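Local coordinates for uncharacterized protein (Bacteroides fragilis, PDB 3NNG) that is of unknown function but carries a calcium-binding F5/8 type C domain, a fold that in many relatives binds carbohydrate or other surface ligands, at residues Thr50-Gly55 against Thr80-Tyr85. The protein carries 1 engineered substitution. Sequence-based numbering, arbitrary orientation.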
loop_
_atom_site.group_PDB
_atom_site.type_symbol
_atom_site.label_atom_id
_atom_site.label_comp_id
_atom_site.label_asym_id
_atom_site.label_seq_id
_atom_site.Cartn_x
_atom_site.Cartn_y
_atom_site.Cartn_z
ATOM N N THR A 50 2.426 -2.809 12.075
ATOM C CA THR A 50 1.492 -2.594 10.995
ATOM C C THR A 50 0.901 -1.199 11.017
ATOM O O THR A 50 0.761 -0.578 12.083
ATOM C CB THR A 50 0.348 -3.627 11.072
ATOM O OG1 THR A 50 -0.537 -3.459 9.961
ATOM C CG2 THR A 50 -0.418 -3.425 12.367
ATOM N N TRP A 51 0.584 -0.704 9.824
ATOM C CA TRP A 51 -0.314 0.428 9.683
ATOM C C TRP A 51 -1.735 -0.087 9.911
ATOM O O TRP A 51 -2.104 -1.154 9.429
ATOM C CB TRP A 51 -0.194 1.053 8.285
ATOM C CG TRP A 51 -1.232 2.098 8.036
ATOM C CD1 TRP A 51 -1.404 3.256 8.736
ATOM C CD2 TRP A 51 -2.259 2.083 7.023
ATOM N NE1 TRP A 51 -2.457 3.973 8.215
ATOM C CE2 TRP A 51 -3.001 3.278 7.175
ATOM C CE3 TRP A 51 -2.607 1.186 6.007
ATOM C CZ2 TRP A 51 -4.090 3.587 6.346
ATOM C CZ3 TRP A 51 -3.687 1.500 5.187
ATOM C CH2 TRP A 51 -4.413 2.690 5.362
ATOM N N PHE A 52 -2.531 0.654 10.662
ATOM C CA PHE A 52 -3.897 0.228 10.922
ATOM C C PHE A 52 -4.738 1.469 11.100
ATOM O O PHE A 52 -4.275 2.451 11.672
ATOM C CB PHE A 52 -3.975 -0.675 12.160
ATOM C CG PHE A 52 -5.283 -1.415 12.286
ATOM C CD1 PHE A 52 -5.550 -2.526 11.483
ATOM C CD2 PHE A 52 -6.245 -1.006 13.205
ATOM C CE1 PHE A 52 -6.772 -3.220 11.594
ATOM C CE2 PHE A 52 -7.469 -1.700 13.334
ATOM C CZ PHE A 52 -7.733 -2.802 12.521
ATOM N N THR A 53 -5.966 1.438 10.607
ATOM C CA THR A 53 -6.778 2.642 10.622
ATOM C C THR A 53 -8.271 2.340 10.556
ATOM O O THR A 53 -8.685 1.181 10.470
ATOM C CB THR A 53 -6.410 3.511 9.410
ATOM O OG1 THR A 53 -7.100 4.763 9.463
ATOM C CG2 THR A 53 -6.766 2.774 8.132
ATOM N N TRP A 54 -9.068 3.400 10.608
ATOM C CA TRP A 54 -10.498 3.326 10.355
ATOM C C TRP A 54 -10.741 3.118 8.867
ATOM O O TRP A 54 -10.043 3.711 8.033
ATOM C CB TRP A 54 -11.166 4.637 10.775
ATOM C CG TRP A 54 -11.335 4.779 12.244
ATOM C CD1 TRP A 54 -12.390 4.335 12.987
ATOM C CD2 TRP A 54 -10.438 5.414 13.158
ATOM N NE1 TRP A 54 -12.201 4.640 14.306
ATOM C CE2 TRP A 54 -11.011 5.313 14.445
ATOM C CE3 TRP A 54 -9.202 6.056 13.021
ATOM C CZ2 TRP A 54 -10.398 5.826 15.589
ATOM C CZ3 TRP A 54 -8.589 6.569 14.155
ATOM C CH2 TRP A 54 -9.185 6.443 15.424
ATOM N N GLY A 55 -11.736 2.291 8.543
ATOM C CA GLY A 55 -12.162 2.062 7.170
ATOM C C GLY A 55 -12.985 3.228 6.651
ATOM O O GLY A 55 -13.252 4.159 7.397
ATOM N N THR A 80 0.640 -7.264 2.704
ATOM C CA THR A 80 0.492 -8.429 3.578
ATOM C C THR A 80 -0.761 -8.276 4.436
ATOM O O THR A 80 -1.488 -7.287 4.314
ATOM C CB THR A 80 1.700 -8.567 4.531
ATOM O OG1 THR A 80 1.783 -7.400 5.363
ATOM C CG2 THR A 80 3.018 -8.714 3.732
ATOM N N LYS A 81 -1.027 -9.257 5.297
ATOM C CA LYS A 81 -1.989 -9.042 6.370
ATOM C C LYS A 81 -1.593 -7.796 7.166
ATOM O O LYS A 81 -0.444 -7.353 7.113
ATOM C CB LYS A 81 -1.981 -10.240 7.324
ATOM C CG LYS A 81 -0.612 -10.472 7.982
ATOM C CD LYS A 81 -0.744 -11.477 9.127
ATOM C CE LYS A 81 0.602 -11.733 9.786
ATOM N NZ LYS A 81 0.489 -12.693 10.909
ATOM N N GLN A 82 -2.541 -7.226 7.900
ATOM C CA GLN A 82 -2.195 -6.347 9.013
ATOM C C GLN A 82 -2.070 -7.248 10.233
ATOM O O GLN A 82 -2.691 -8.318 10.290
ATOM C CB GLN A 82 -3.268 -5.273 9.253
ATOM C CG GLN A 82 -4.703 -5.785 9.367
ATOM C CD GLN A 82 -5.003 -6.426 10.720
ATOM O OE1 GLN A 82 -4.517 -5.975 11.757
ATOM N NE2 GLN A 82 -5.821 -7.481 10.708
ATOM N N SER A 83 -1.285 -6.828 11.215
ATOM C CA SER A 83 -1.021 -7.689 12.368
ATOM C C SER A 83 -1.439 -7.041 13.679
ATOM O O SER A 83 -0.882 -7.349 14.723
ATOM C CB SER A 83 0.460 -8.071 12.427
ATOM O OG SER A 83 1.276 -6.902 12.445
ATOM N N ALA A 84 -2.414 -6.142 13.620
ATOM C CA ALA A 84 -2.892 -5.448 14.812
ATOM C C ALA A 84 -4.042 -6.212 15.446
ATOM O O ALA A 84 -4.114 -6.356 16.673
ATOM C CB ALA A 84 -3.345 -4.032 14.450
ATOM N N TYR A 85 -4.946 -6.692 14.595
ATOM C CA TYR A 85 -6.145 -7.384 15.046
ATOM C C TYR A 85 -6.506 -8.544 14.120
ATOM O O TYR A 85 -5.762 -8.866 13.197
ATOM C CB TYR A 85 -7.307 -6.405 15.161
ATOM C CG TYR A 85 -7.118 -5.340 16.229
ATOM C CD1 TYR A 85 -7.417 -5.605 17.568
ATOM C CD2 TYR A 85 -6.654 -4.071 15.899
ATOM C CE1 TYR A 85 -7.253 -4.640 18.544
ATOM C CE2 TYR A 85 -6.489 -3.094 16.869
ATOM C CZ TYR A 85 -6.800 -3.384 18.189
ATOM O OH TYR A 85 -6.641 -2.417 19.156
#
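Gln82, in the loop that follows strand 71-79 and crosses beside strand 51-54, does two jobs. Its CB packs 3.4 Å from Thr50 OG1, the two side chains lying side by side and pointing the same way; that hydroxyl donates to Trp51 O from above the carbonyl plane. Farther out the Gln82 side chain bends at chi2 (77°), so that the amide turns back to the backbone of Ala84 and Tyr85. Gln82 OE1 takes both their N-H groups, that of Tyr85 nearly straight (169°) and on a lone pair, while Gln82 NE2 gives to Tyr85 O at 2.8 Å. A side chain with both donor and acceptor suits this place, since three bonds fix the turn and hold the amide obliquely beside the Phe52 ring. The protein has the antiparallel beta-sandwich fold of F5/8 type C domains, in which strand 51-54 pairs with strand 148-159 and calcium sits about 6 Å from the Thr50 side chain. Ser83 lays its backbone N and its OG against Thr50 CB, N at 3.6 Å, and the small hydroxyl is held by Ile47 O. Ala84 fits its methyl between two apolar groups, 3.6 Å from Thr50 CG2, the methyl that threonine offers besides its hydroxyl, and over the flat face of Phe52, where Ala84 CB stands 4.2 Å from the ring centroid in a CH-pi contact. Tyr85, although exposed, adds apolar contact through CD2 over that same face, 3.6 Å from Phe52 CE2, with the ring planes at 48°; Tyr30 meets Phe52 edge-to-face, and Tyr37 of helix 34-37 touches Phe52, Ala84 and Tyr85.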